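Local structure of 2-nitropropane dioxygenase (Streptomyces ansochromogenes, 3BW2) at residues A[15-20]-A[37-42]; A[67-72]-A[126-131]; A[177-182]-A[269-274]; A[276-281]-A[317-322]. The protein probably catalyses the oxidative denitrification of alkyl nitronates such as propionate 3-nitronate, using bound flavin mononucleotide and molecular oxygen. All coordinates share one frame; numbering follows the deposited sequence.

Contact 1 (A[15-20]-A[37-42]); sequences QAPMAG and LGFLAA. With FMN (flavin mononucleotide), chain B.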
# COMPACT_ATOMS: atom_id res chain seq x y z
N GLN A 15 -17.13 5.55 -10.19
CA GLN A 15 -17.72 4.64 -9.22
C GLN A 15 -17.36 3.24 -9.72
O GLN A 15 -17.77 2.83 -10.81
CB GLN A 15 -19.24 4.80 -9.17
CG GLN A 15 -19.96 3.64 -8.50
CD GLN A 15 -20.79 2.84 -9.48
OE1 GLN A 15 -20.69 1.61 -9.55
NE2 GLN A 15 -21.63 3.53 -10.24
N ALA A 16 -16.58 2.53 -8.92
CA ALA A 16 -16.14 1.20 -9.29
C ALA A 16 -17.29 0.22 -9.50
O ALA A 16 -18.29 0.24 -8.76
CB ALA A 16 -15.20 0.65 -8.22
N PRO A 17 -17.20 -0.62 -10.53
CA PRO A 17 -18.27 -1.59 -10.75
C PRO A 17 -18.14 -2.56 -9.58
O PRO A 17 -17.03 -2.95 -9.22
CB PRO A 17 -17.88 -2.24 -12.07
CG PRO A 17 -16.37 -2.17 -12.04
CD PRO A 17 -16.14 -0.76 -11.55
N MET A 18 -19.26 -2.94 -8.98
CA MET A 18 -19.22 -3.86 -7.85
C MET A 18 -20.30 -4.92 -8.04
O MET A 18 -21.49 -4.63 -7.99
CB MET A 18 -19.41 -3.09 -6.54
CG MET A 18 -18.29 -2.08 -6.29
SD MET A 18 -18.40 -1.17 -4.73
CE MET A 18 -19.39 0.26 -5.24
N ALA A 19 -19.86 -6.15 -8.28
CA ALA A 19 -20.77 -7.27 -8.51
C ALA A 19 -21.47 -7.69 -7.23
O ALA A 19 -21.26 -7.10 -6.17
CB ALA A 19 -20.01 -8.45 -9.11
N GLY A 20 -22.31 -8.72 -7.34
CA GLY A 20 -23.02 -9.20 -6.17
C GLY A 20 -24.22 -8.34 -5.80
O GLY A 20 -24.66 -8.35 -4.65
N LEU A 37 -18.56 9.06 -13.25
CA LEU A 37 -18.81 7.96 -14.18
C LEU A 37 -19.38 6.77 -13.43
O LEU A 37 -18.66 6.08 -12.71
CB LEU A 37 -17.51 7.54 -14.88
CG LEU A 37 -17.66 6.43 -15.93
CD1 LEU A 37 -18.54 6.93 -17.09
CD2 LEU A 37 -16.30 6.02 -16.46
N GLY A 38 -20.68 6.54 -13.60
CA GLY A 38 -21.32 5.42 -12.94
C GLY A 38 -20.95 4.13 -13.65
O GLY A 38 -20.62 4.15 -14.84
N PHE A 39 -20.98 3.02 -12.93
CA PHE A 39 -20.62 1.73 -13.51
C PHE A 39 -21.59 0.61 -13.16
O PHE A 39 -22.12 0.55 -12.04
CB PHE A 39 -19.23 1.30 -13.03
CG PHE A 39 -18.19 1.29 -14.11
CD1 PHE A 39 -17.30 2.35 -14.25
CD2 PHE A 39 -18.08 0.21 -14.98
CE1 PHE A 39 -16.33 2.34 -15.25
CE2 PHE A 39 -17.11 0.19 -15.98
CZ PHE A 39 -16.23 1.26 -16.11
N LEU A 40 -21.80 -0.29 -14.12
CA LEU A 40 -22.64 -1.46 -13.91
C LEU A 40 -21.67 -2.63 -13.85
O LEU A 40 -20.61 -2.60 -14.49
CB LEU A 40 -23.61 -1.66 -15.08
CG LEU A 40 -24.80 -0.70 -15.22
CD1 LEU A 40 -25.59 -1.05 -16.48
CD2 LEU A 40 -25.69 -0.81 -13.98
N ALA A 41 -22.01 -3.65 -13.08
CA ALA A 41 -21.16 -4.82 -12.95
C ALA A 41 -21.83 -6.00 -13.65
O ALA A 41 -22.93 -6.39 -13.26
CB ALA A 41 -20.93 -5.15 -11.48
N ALA A 42 -21.19 -6.55 -14.67
CA ALA A 42 -21.76 -7.69 -15.38
C ALA A 42 -21.24 -9.01 -14.80
O ALA A 42 -21.68 -10.09 -15.18
CB ALA A 42 -21.43 -7.59 -16.88
N1 FMN B . -13.86 -4.54 -9.77
C2 FMN B . -14.26 -5.04 -11.02
O2 FMN B . -13.60 -4.80 -12.02
N3 FMN B . -15.42 -5.80 -11.14
C4 FMN B . -16.23 -6.10 -10.06
O4 FMN B . -17.26 -6.78 -10.22
C4A FMN B . -15.85 -5.60 -8.78
N5 FMN B . -16.64 -5.84 -7.66
C5A FMN B . -16.30 -5.33 -6.40
C6 FMN B . -17.14 -5.58 -5.29
C7 FMN B . -16.85 -5.08 -3.98
C7M FMN B . -18.12 -4.73 -3.16
C8 FMN B . -15.67 -4.26 -3.88
C8M FMN B . -15.53 -3.11 -2.88
C9 FMN B . -14.79 -4.01 -4.98
C9A FMN B . -15.11 -4.54 -6.26
N10 FMN B . -14.28 -4.31 -7.39
C10 FMN B . -14.65 -4.82 -8.66
C1' FMN B . -12.92 -3.64 -7.24
C2' FMN B . -13.07 -2.16 -7.64
O2' FMN B . -12.99 -2.06 -9.06
C3' FMN B . -11.94 -1.25 -7.06
O3' FMN B . -10.70 -1.79 -7.53
C4' FMN B . -11.89 -1.19 -5.53
O4' FMN B . -13.22 -0.98 -5.06
C5' FMN B . -10.96 -0.03 -5.05
O5' FMN B . -10.90 0.05 -3.59
P FMN B . -11.90 0.88 -2.60
O1P FMN B . -12.03 1.89 -3.69
O2P FMN B . -10.70 0.77 -1.69
O3P FMN B . -12.80 -0.35 -2.72
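P17 touches F39 and A41 with one part of its ring and the flavin with another, so a single residue ties barrel strand to cofactor. Its CB, aimed at strand 38-41, lies 3.8 Å from F39 CD2 and 4.3 Å from A41 CB. CG, the tip, turns to the isoalloxazine and comes 3.7 Å from C2 of FMN. CD then closes the ring over the face of F39, a CH-pi contact 4.2 Å from CD to the ring centroid. Further along, A41 CB presses on the backbone at A19 N (3.5 Å), while at the other end Q15 N donates to L37 O (3.0 Å), joining the first and second strands of the TIM barrel. M18 CB lies at flavin C6; CG, anti to the carbonyl carbon (chi1 -62°), reaches C5A, and SD continues to methyls C7M and C8M. The segment 16-19 is thus wedged between strand and cofactor at the C-terminal end of the barrel, where this fold keeps its active sites. A19 N donates to N5 of FMN (3.3 Å, 152°) and weakly to O4. Such donation would be compatible with an oxidised flavin and could draw electron density from it, probably easing reduction.

Contact 2 (A[67-72]-A[126-131]); sequences VNVFMP and VSFHFG. With FMN (flavin mononucleotide), chain B.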
# COMPACT_ATOMS: atom_id res chain seq x y z
N VAL A 67 -19.62 -0.41 -18.10
CA VAL A 67 -20.05 -1.77 -17.82
C VAL A 67 -18.76 -2.58 -17.69
O VAL A 67 -17.87 -2.50 -18.54
CB VAL A 67 -20.91 -2.36 -18.98
CG1 VAL A 67 -21.29 -3.81 -18.67
CG2 VAL A 67 -22.17 -1.52 -19.17
N ASN A 68 -18.64 -3.34 -16.61
CA ASN A 68 -17.44 -4.13 -16.36
C ASN A 68 -17.69 -5.61 -16.59
O ASN A 68 -18.73 -6.14 -16.20
CB ASN A 68 -16.96 -3.87 -14.92
CG ASN A 68 -15.84 -4.79 -14.49
OD1 ASN A 68 -16.09 -5.86 -13.92
ND2 ASN A 68 -14.60 -4.40 -14.75
N VAL A 69 -16.75 -6.29 -17.25
CA VAL A 69 -16.91 -7.72 -17.50
C VAL A 69 -15.68 -8.50 -17.04
O VAL A 69 -14.56 -7.99 -17.05
CB VAL A 69 -17.17 -8.01 -19.00
CG1 VAL A 69 -18.34 -7.18 -19.50
CG2 VAL A 69 -15.94 -7.72 -19.81
N PHE A 70 -15.90 -9.74 -16.61
CA PHE A 70 -14.81 -10.59 -16.15
C PHE A 70 -14.24 -11.41 -17.30
O PHE A 70 -14.99 -11.90 -18.15
CB PHE A 70 -15.29 -11.57 -15.07
CG PHE A 70 -15.77 -10.91 -13.81
CD1 PHE A 70 -15.44 -9.59 -13.51
CD2 PHE A 70 -16.52 -11.63 -12.88
CE1 PHE A 70 -15.84 -9.00 -12.31
CE2 PHE A 70 -16.92 -11.06 -11.67
CZ PHE A 70 -16.58 -9.74 -11.39
N MET A 71 -12.92 -11.54 -17.33
CA MET A 71 -12.26 -12.32 -18.36
C MET A 71 -12.47 -13.80 -18.05
O MET A 71 -12.48 -14.19 -16.88
CB MET A 71 -10.75 -12.04 -18.38
CG MET A 71 -10.36 -10.63 -18.76
SD MET A 71 -10.93 -10.24 -20.43
CE MET A 71 -10.10 -11.50 -21.38
N PRO A 72 -12.65 -14.63 -19.09
CA PRO A 72 -12.85 -16.06 -18.84
C PRO A 72 -11.60 -16.59 -18.14
O PRO A 72 -10.50 -16.10 -18.37
CB PRO A 72 -13.00 -16.63 -20.25
CG PRO A 72 -13.63 -15.51 -21.00
CD PRO A 72 -12.86 -14.30 -20.51
N VAL A 126 -16.35 0.39 -21.27
CA VAL A 126 -16.34 -1.01 -20.87
C VAL A 126 -14.99 -1.29 -20.22
O VAL A 126 -13.96 -0.90 -20.76
CB VAL A 126 -16.51 -1.97 -22.08
CG1 VAL A 126 -16.28 -3.42 -21.63
CG2 VAL A 126 -17.92 -1.84 -22.65
N SER A 127 -15.01 -1.93 -19.06
CA SER A 127 -13.76 -2.25 -18.38
C SER A 127 -13.69 -3.76 -18.19
O SER A 127 -14.71 -4.44 -18.18
CB SER A 127 -13.66 -1.54 -17.02
OG SER A 127 -14.65 -2.00 -16.11
N PHE A 128 -12.48 -4.29 -18.07
CA PHE A 128 -12.27 -5.72 -17.92
C PHE A 128 -11.49 -6.02 -16.65
O PHE A 128 -10.61 -5.26 -16.27
CB PHE A 128 -11.50 -6.27 -19.13
CG PHE A 128 -12.22 -6.10 -20.44
CD1 PHE A 128 -13.02 -7.12 -20.94
CD2 PHE A 128 -12.11 -4.91 -21.15
CE1 PHE A 128 -13.70 -6.96 -22.16
CE2 PHE A 128 -12.79 -4.74 -22.36
CZ PHE A 128 -13.58 -5.77 -22.86
N HIS A 129 -11.82 -7.14 -16.01
CA HIS A 129 -11.15 -7.54 -14.78
C HIS A 129 -10.65 -8.97 -14.92
O HIS A 129 -11.25 -9.77 -15.65
CB HIS A 129 -12.11 -7.42 -13.59
CG HIS A 129 -11.44 -7.05 -12.30
ND1 HIS A 129 -11.45 -7.86 -11.19
CD2 HIS A 129 -10.75 -5.94 -11.96
CE1 HIS A 129 -10.79 -7.26 -10.21
NE2 HIS A 129 -10.36 -6.09 -10.65
N PHE A 130 -9.56 -9.28 -14.22
CA PHE A 130 -8.95 -10.61 -14.22
C PHE A 130 -8.19 -10.94 -15.50
O PHE A 130 -8.15 -12.09 -15.94
CB PHE A 130 -10.00 -11.70 -13.96
CG PHE A 130 -10.71 -11.57 -12.64
CD1 PHE A 130 -10.00 -11.51 -11.45
CD2 PHE A 130 -12.10 -11.54 -12.59
CE1 PHE A 130 -10.66 -11.42 -10.22
CE2 PHE A 130 -12.77 -11.45 -11.37
CZ PHE A 130 -12.05 -11.39 -10.18
N GLY A 131 -7.59 -9.92 -16.11
CA GLY A 131 -6.84 -10.16 -17.33
C GLY A 131 -7.04 -9.11 -18.40
O GLY A 131 -7.65 -8.07 -18.17
N1 FMN B . -13.86 -4.54 -9.77
C2 FMN B . -14.26 -5.04 -11.02
O2 FMN B . -13.60 -4.80 -12.02
N3 FMN B . -15.42 -5.80 -11.14
C4 FMN B . -16.23 -6.10 -10.06
O4 FMN B . -17.26 -6.78 -10.22
C4A FMN B . -15.85 -5.60 -8.78
N5 FMN B . -16.64 -5.84 -7.66
C5A FMN B . -16.30 -5.33 -6.40
C6 FMN B . -17.14 -5.58 -5.29
C7 FMN B . -16.85 -5.08 -3.98
C7M FMN B . -18.12 -4.73 -3.16
C8 FMN B . -15.67 -4.26 -3.88
C8M FMN B . -15.53 -3.11 -2.88
C9 FMN B . -14.79 -4.01 -4.98
C9A FMN B . -15.11 -4.54 -6.26
N10 FMN B . -14.28 -4.31 -7.39
C10 FMN B . -14.65 -4.82 -8.66
C1' FMN B . -12.92 -3.64 -7.24
C2' FMN B . -13.07 -2.16 -7.64
O2' FMN B . -12.99 -2.06 -9.06
C3' FMN B . -11.94 -1.25 -7.06
O3' FMN B . -10.70 -1.79 -7.53
C4' FMN B . -11.89 -1.19 -5.53
O4' FMN B . -13.22 -0.98 -5.06
C5' FMN B . -10.96 -0.03 -5.05
O5' FMN B . -10.90 0.05 -3.59
P FMN B . -11.90 0.88 -2.60
O1P FMN B . -12.03 1.89 -3.69
O2P FMN B . -10.70 0.77 -1.69
O3P FMN B . -12.80 -0.35 -2.72
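F70 offers the face of its ring to F130, whose CE2 stands 3.8 Å above the plane of F70, over its centre. The pair is T-shaped (edge-to-face), with ring centroids of F70 and F130 5.1 Å apart and planes at 71°. It crowns two neighbouring parallel strands of the TIM barrel, 65-70 and 125-129, held in register by the usual backbone bonds between V67 O, V69 and the S127 and H129 backbones. N68, S127, F70 and H129 face the barrel interior and the flavin; V67, V69, V126 and F128 lie on the other face, where helices 111-120 and 135-143 cover V69 and F128.

The inward row shows how a second-shell residue positions a first-shell one. N68 CG is anti to the backbone N (chi1 171°), carrying the amide to the pyrimidine end of the isoalloxazine, where OD1 accepts from N3 of FMN at 2.9 Å. ND2 of N68 meanwhile gives an almost straight bond to S127 OG (2.8 Å, 164°) lying in the amide plane, which fixes the rotation of the group and keeps OD1 turned to the flavin. H129 lays a ring face on the same end of the cofactor, with CD2 3.1 Å from O2 of FMN, and F70 CZ brings a ring edge within 3.3 Å of O4.

Past the strand ends, the bend at chi2 turns SD of M71 back to F128 in a Met-aromatic contact, SD resting obliquely 3.8 Å from F128 CD1.

Contact 3 (A[177-182]-A[269-274]); sequences GGHQGT and AFTGRP. With FMN (flavin mononucleotide), chain B.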
# COMPACT_ATOMS: atom_id res chain seq x y z
N GLY A 177 -10.53 -2.74 -2.25
CA GLY A 177 -11.47 -3.70 -1.70
C GLY A 177 -11.87 -4.65 -2.81
O GLY A 177 -11.72 -4.33 -3.99
N GLY A 178 -12.38 -5.83 -2.45
CA GLY A 178 -12.79 -6.78 -3.46
C GLY A 178 -11.61 -7.50 -4.10
O GLY A 178 -10.51 -7.54 -3.53
N HIS A 179 -11.83 -8.05 -5.29
CA HIS A 179 -10.78 -8.80 -5.98
C HIS A 179 -9.63 -8.01 -6.58
O HIS A 179 -9.82 -6.98 -7.23
CB HIS A 179 -11.38 -9.66 -7.10
CG HIS A 179 -12.06 -10.90 -6.61
ND1 HIS A 179 -13.36 -10.92 -6.17
CD2 HIS A 179 -11.60 -12.17 -6.49
CE1 HIS A 179 -13.68 -12.15 -5.80
NE2 HIS A 179 -12.63 -12.93 -5.99
N GLN A 180 -8.42 -8.51 -6.35
CA GLN A 180 -7.23 -7.91 -6.93
C GLN A 180 -7.35 -8.28 -8.40
O GLN A 180 -7.65 -9.44 -8.72
CB GLN A 180 -5.97 -8.53 -6.34
CG GLN A 180 -5.55 -7.95 -5.00
CD GLN A 180 -5.11 -6.51 -5.14
OE1 GLN A 180 -5.78 -5.59 -4.68
NE2 GLN A 180 -3.96 -6.30 -5.79
N GLY A 181 -7.14 -7.32 -9.29
CA GLY A 181 -7.25 -7.57 -10.71
C GLY A 181 -6.00 -8.13 -11.39
O GLY A 181 -5.68 -7.74 -12.51
N THR A 182 -5.30 -9.03 -10.71
CA THR A 182 -4.10 -9.65 -11.29
C THR A 182 -4.53 -10.44 -12.53
O THR A 182 -5.61 -11.03 -12.54
CB THR A 182 -3.43 -10.60 -10.28
OG1 THR A 182 -4.41 -11.47 -9.72
CG2 THR A 182 -2.76 -9.83 -9.16
N ALA A 269 -10.33 -17.25 0.74
CA ALA A 269 -11.36 -17.99 1.46
C ALA A 269 -12.73 -18.07 0.79
O ALA A 269 -13.35 -19.13 0.75
CB ALA A 269 -11.53 -17.42 2.87
N PHE A 270 -13.20 -16.96 0.25
CA PHE A 270 -14.52 -16.93 -0.37
C PHE A 270 -14.62 -17.31 -1.84
O PHE A 270 -15.63 -17.87 -2.27
CB PHE A 270 -15.14 -15.54 -0.18
CG PHE A 270 -15.29 -15.13 1.26
CD1 PHE A 270 -16.30 -15.67 2.04
CD2 PHE A 270 -14.40 -14.22 1.83
CE1 PHE A 270 -16.43 -15.30 3.38
CE2 PHE A 270 -14.53 -13.85 3.17
CZ PHE A 270 -15.55 -14.39 3.95
N THR A 271 -13.59 -17.01 -2.62
CA THR A 271 -13.66 -17.26 -4.06
C THR A 271 -12.49 -18.00 -4.70
O THR A 271 -12.57 -18.36 -5.88
CB THR A 271 -13.82 -15.93 -4.80
OG1 THR A 271 -12.61 -15.17 -4.67
CG2 THR A 271 -14.97 -15.12 -4.20
N GLY A 272 -11.41 -18.22 -3.96
CA GLY A 272 -10.28 -18.91 -4.53
C GLY A 272 -9.30 -17.97 -5.22
O GLY A 272 -8.35 -18.42 -5.85
N ARG A 273 -9.56 -16.67 -5.12
CA ARG A 273 -8.68 -15.66 -5.71
C ARG A 273 -8.52 -14.57 -4.65
O ARG A 273 -9.44 -14.31 -3.88
CB ARG A 273 -9.29 -15.08 -6.99
CG ARG A 273 -8.30 -14.92 -8.16
CD ARG A 273 -9.03 -14.50 -9.44
NE ARG A 273 -8.20 -14.52 -10.65
CZ ARG A 273 -7.23 -13.64 -10.93
NH1 ARG A 273 -6.55 -13.75 -12.06
NH2 ARG A 273 -6.94 -12.67 -10.08
N PRO A 274 -7.34 -13.93 -4.59
CA PRO A 274 -7.10 -12.88 -3.60
C PRO A 274 -8.07 -11.71 -3.68
O PRO A 274 -8.16 -11.02 -4.70
CB PRO A 274 -5.66 -12.45 -3.89
CG PRO A 274 -5.04 -13.73 -4.39
CD PRO A 274 -6.11 -14.24 -5.34
N1 FMN B . -13.86 -4.54 -9.77
C2 FMN B . -14.26 -5.04 -11.02
O2 FMN B . -13.60 -4.80 -12.02
N3 FMN B . -15.42 -5.80 -11.14
C4 FMN B . -16.23 -6.10 -10.06
O4 FMN B . -17.26 -6.78 -10.22
C4A FMN B . -15.85 -5.60 -8.78
N5 FMN B . -16.64 -5.84 -7.66
C5A FMN B . -16.30 -5.33 -6.40
C6 FMN B . -17.14 -5.58 -5.29
C7 FMN B . -16.85 -5.08 -3.98
C7M FMN B . -18.12 -4.73 -3.16
C8 FMN B . -15.67 -4.26 -3.88
C8M FMN B . -15.53 -3.11 -2.88
C9 FMN B . -14.79 -4.01 -4.98
C9A FMN B . -15.11 -4.54 -6.26
N10 FMN B . -14.28 -4.31 -7.39
C10 FMN B . -14.65 -4.82 -8.66
C1' FMN B . -12.92 -3.64 -7.24
C2' FMN B . -13.07 -2.16 -7.64
O2' FMN B . -12.99 -2.06 -9.06
C3' FMN B . -11.94 -1.25 -7.06
O3' FMN B . -10.70 -1.79 -7.53
C4' FMN B . -11.89 -1.19 -5.53
O4' FMN B . -13.22 -0.98 -5.06
C5' FMN B . -10.96 -0.03 -5.05
O5' FMN B . -10.90 0.05 -3.59
P FMN B . -11.90 0.88 -2.60
O1P FMN B . -12.03 1.89 -3.69
O2P FMN B . -10.70 0.77 -1.69
O3P FMN B . -12.80 -0.35 -2.72
O HOH W 1 -8.03 -11.86 -7.46
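The unusual feature is an arginine's two-nitrogen, end-on grip on an uncharged residue, that of R273 on T182. NH1 donates to the backbone O of T182 at 2.9 Å and NH2 to its OG1 at 2.8 Å, both partners being tilted from the guanidinium plane. The chain of R273 runs extended from CG to NE, which gives it the length to slide past T182. A water, accepting from NH2, donates to Q180 O and P274 O and so ties the arginine to both backbones. Beside it Q180 N makes a nearly linear bond to P274 O (3.0 Å, 177°).

H179 and T271 meet tip to tip, with NE2 only 2.6 Å from OG1, a short hydrogen bond in which either could be the donor. The bond to T271 fixes the tip of the ring, R273 CB packs at its edge, 3.7 Å from H179 CD2, and F130 and W320 also meet the ring.

At the start of the first segment G177 N donates to O5' of FMN (3.1 Å), and G178 CA lies 3.7 Å from flavin C9. Both glycines belong to the FMN pocket of this TIM-barrel enzyme, in the chain just beyond strand 168-172.

Contact 4 (A[276-281]-A[317-322]); sequences RSLVNR and MALWAG. With FMN (flavin mononucleotide), chain B.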
# COMPACT_ATOMS: atom_id res chain seq x y z
N ARG A 276 -9.79 -8.50 -0.98
CA ARG A 276 -9.75 -7.86 0.34
C ARG A 276 -11.14 -7.75 0.97
O ARG A 276 -12.05 -7.12 0.42
CB ARG A 276 -9.10 -6.48 0.24
CG ARG A 276 -8.95 -5.78 1.59
CD ARG A 276 -8.22 -4.45 1.44
NE ARG A 276 -6.84 -4.63 1.01
CZ ARG A 276 -5.85 -5.07 1.79
NH1 ARG A 276 -6.08 -5.40 3.06
NH2 ARG A 276 -4.63 -5.20 1.30
N SER A 277 -11.27 -8.37 2.14
CA SER A 277 -12.52 -8.40 2.89
C SER A 277 -12.27 -8.03 4.35
O SER A 277 -11.14 -8.13 4.83
CB SER A 277 -13.11 -9.81 2.83
OG SER A 277 -14.08 -10.02 3.84
N LEU A 278 -13.31 -7.61 5.06
CA LEU A 278 -13.18 -7.30 6.48
C LEU A 278 -12.95 -8.66 7.12
O LEU A 278 -13.58 -9.65 6.73
CB LEU A 278 -14.46 -6.67 7.03
CG LEU A 278 -14.88 -5.30 6.51
CD1 LEU A 278 -16.25 -4.95 7.04
CD2 LEU A 278 -13.86 -4.25 6.95
N VAL A 279 -12.05 -8.73 8.10
CA VAL A 279 -11.78 -10.00 8.75
C VAL A 279 -12.99 -10.43 9.58
O VAL A 279 -13.47 -9.68 10.42
CB VAL A 279 -10.54 -9.90 9.67
CG1 VAL A 279 -10.31 -11.22 10.40
CG2 VAL A 279 -9.31 -9.54 8.84
N ASN A 280 -13.50 -11.63 9.31
CA ASN A 280 -14.63 -12.15 10.06
C ASN A 280 -14.38 -13.62 10.33
O ASN A 280 -13.32 -14.14 10.00
CB ASN A 280 -15.94 -11.94 9.28
CG ASN A 280 -15.95 -12.62 7.92
OD1 ASN A 280 -15.02 -13.36 7.58
ND2 ASN A 280 -17.01 -12.39 7.14
N ARG A 281 -15.36 -14.29 10.94
CA ARG A 281 -15.22 -15.70 11.28
C ARG A 281 -14.80 -16.59 10.11
O ARG A 281 -13.83 -17.34 10.20
CB ARG A 281 -16.53 -16.24 11.87
CG ARG A 281 -16.45 -17.68 12.35
CD ARG A 281 -17.82 -18.21 12.77
NE ARG A 281 -18.75 -18.26 11.65
CZ ARG A 281 -18.63 -19.08 10.60
NH1 ARG A 281 -17.61 -19.92 10.52
NH2 ARG A 281 -19.54 -19.05 9.63
N MET A 317 -20.24 -13.82 5.57
CA MET A 317 -20.33 -13.12 4.29
C MET A 317 -18.97 -12.63 3.79
O MET A 317 -18.03 -12.47 4.56
CB MET A 317 -21.27 -11.93 4.43
CG MET A 317 -22.71 -12.30 4.73
SD MET A 317 -23.69 -10.86 5.15
CE MET A 317 -23.64 -9.97 3.61
N ALA A 318 -18.90 -12.41 2.48
CA ALA A 318 -17.69 -11.89 1.85
C ALA A 318 -17.78 -10.37 1.95
O ALA A 318 -18.29 -9.71 1.05
CB ALA A 318 -17.62 -12.32 0.38
N LEU A 319 -17.30 -9.83 3.06
CA LEU A 319 -17.35 -8.39 3.32
C LEU A 319 -16.29 -7.57 2.57
O LEU A 319 -15.43 -6.93 3.18
CB LEU A 319 -17.22 -8.16 4.83
CG LEU A 319 -18.24 -8.93 5.69
CD1 LEU A 319 -17.98 -8.67 7.17
CD2 LEU A 319 -19.66 -8.49 5.32
N TRP A 320 -16.35 -7.59 1.24
CA TRP A 320 -15.39 -6.85 0.42
C TRP A 320 -15.28 -5.39 0.90
O TRP A 320 -16.29 -4.71 1.07
CB TRP A 320 -15.83 -6.84 -1.04
CG TRP A 320 -16.09 -8.19 -1.66
CD1 TRP A 320 -17.09 -8.49 -2.55
CD2 TRP A 320 -15.34 -9.40 -1.48
NE1 TRP A 320 -17.00 -9.81 -2.93
CE2 TRP A 320 -15.93 -10.39 -2.29
CE3 TRP A 320 -14.22 -9.74 -0.71
CZ2 TRP A 320 -15.45 -11.70 -2.36
CZ3 TRP A 320 -13.73 -11.04 -0.77
CH2 TRP A 320 -14.35 -12.01 -1.59
N ALA A 321 -14.05 -4.93 1.11
CA ALA A 321 -13.84 -3.56 1.57
C ALA A 321 -12.37 -3.17 1.45
O ALA A 321 -11.49 -3.99 1.71
CB ALA A 321 -14.31 -3.41 3.02
N GLY A 322 -12.11 -1.93 1.05
CA GLY A 322 -10.75 -1.45 0.92
C GLY A 322 -10.25 -1.04 2.29
O GLY A 322 -11.03 -0.97 3.24
N1 FMN B . -13.86 -4.54 -9.77
C2 FMN B . -14.26 -5.04 -11.02
O2 FMN B . -13.60 -4.80 -12.02
N3 FMN B . -15.42 -5.80 -11.14
C4 FMN B . -16.23 -6.10 -10.06
O4 FMN B . -17.26 -6.78 -10.22
C4A FMN B . -15.85 -5.60 -8.78
N5 FMN B . -16.64 -5.84 -7.66
C5A FMN B . -16.30 -5.33 -6.40
C6 FMN B . -17.14 -5.58 -5.29
C7 FMN B . -16.85 -5.08 -3.98
C7M FMN B . -18.12 -4.73 -3.16
C8 FMN B . -15.67 -4.26 -3.88
C8M FMN B . -15.53 -3.11 -2.88
C9 FMN B . -14.79 -4.01 -4.98
C9A FMN B . -15.11 -4.54 -6.26
N10 FMN B . -14.28 -4.31 -7.39
C10 FMN B . -14.65 -4.82 -8.66
C1' FMN B . -12.92 -3.64 -7.24
C2' FMN B . -13.07 -2.16 -7.64
O2' FMN B . -12.99 -2.06 -9.06
C3' FMN B . -11.94 -1.25 -7.06
O3' FMN B . -10.70 -1.79 -7.53
C4' FMN B . -11.89 -1.19 -5.53
O4' FMN B . -13.22 -0.98 -5.06
C5' FMN B . -10.96 -0.03 -5.05
O5' FMN B . -10.90 0.05 -3.59
P FMN B . -11.90 0.88 -2.60
O1P FMN B . -12.03 1.89 -3.69
O2P FMN B . -10.70 0.77 -1.69
O3P FMN B . -12.80 -0.35 -2.72
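L278 and L319 meet at their first side-chain carbons, CB to CB at 3.8 Å, and from there the two chains cross at about a right angle. L278 CG carries the branch to A321, standing 4.0 Å from A321 CB. Helix 250-255 adds A255 to both leucines.

N280 is bent differently. Its CG lies between the backbone N and the carbonyl carbon (chi1 60°), swinging the amide toward 317-322, where ND2 donates to M317 O (2.8 Å) in the plane of that carbonyl. ND2 has a second acceptor in A314 O, and OD1 caps L283 N, so N280 is the N-cap of helix 281-286 and uses both ends of its amide.

Strand 275-278 is the middle strand of a small antiparallel sheet separate from the eight strands of the TIM barrel. The 317-322 loop, kinked by consecutive inverse gamma turns centred on A318 and L319, joins it through a single bridge between S277 and W320: A321 N donates to R276 O (3.0 Å) and L278 N to L319 O (2.9 Å).

W320 CG is anti to its carbonyl carbon (chi1 -54°), directing the six-membered ring at the strand, CE3 3.7 Å from S277 CB, with R276 O at the ring edge and A318 CB over one face. W320 CB itself faces the cofactor, 3.6 Å from C7 of FMN. The aliphatic part of R276 passes A321 O and G322 CA, then bends at chi3 to bring its guanidinium to V174 O and T264 OG1. At the loop's end G322 CA passes 3.4 Å from phosphate O2P of FMN.

All four contacts are buried and all touch FMN, yet their chemistry follows their place in the fold. Contacts 1 and 2 belong to the barrel, where strands 38-41 and 65-70 are neighbours; contact 2 meets the pyrimidine end of the flavin, whereas contact 1 runs along its length. Contacts 3 and 4 share the small antiparallel sheet through G178 O and R276 N. Contact 1 is the most central and largely apolar; contact 2 is a regular parallel strand pair with polar and aromatic residues toward the flavin and apolar ones toward the helices; contact 3 is mostly polar, with a bridging water; contact 4, farthest out, mixes the two. F130 packing on H179 connects contacts 2 and 3.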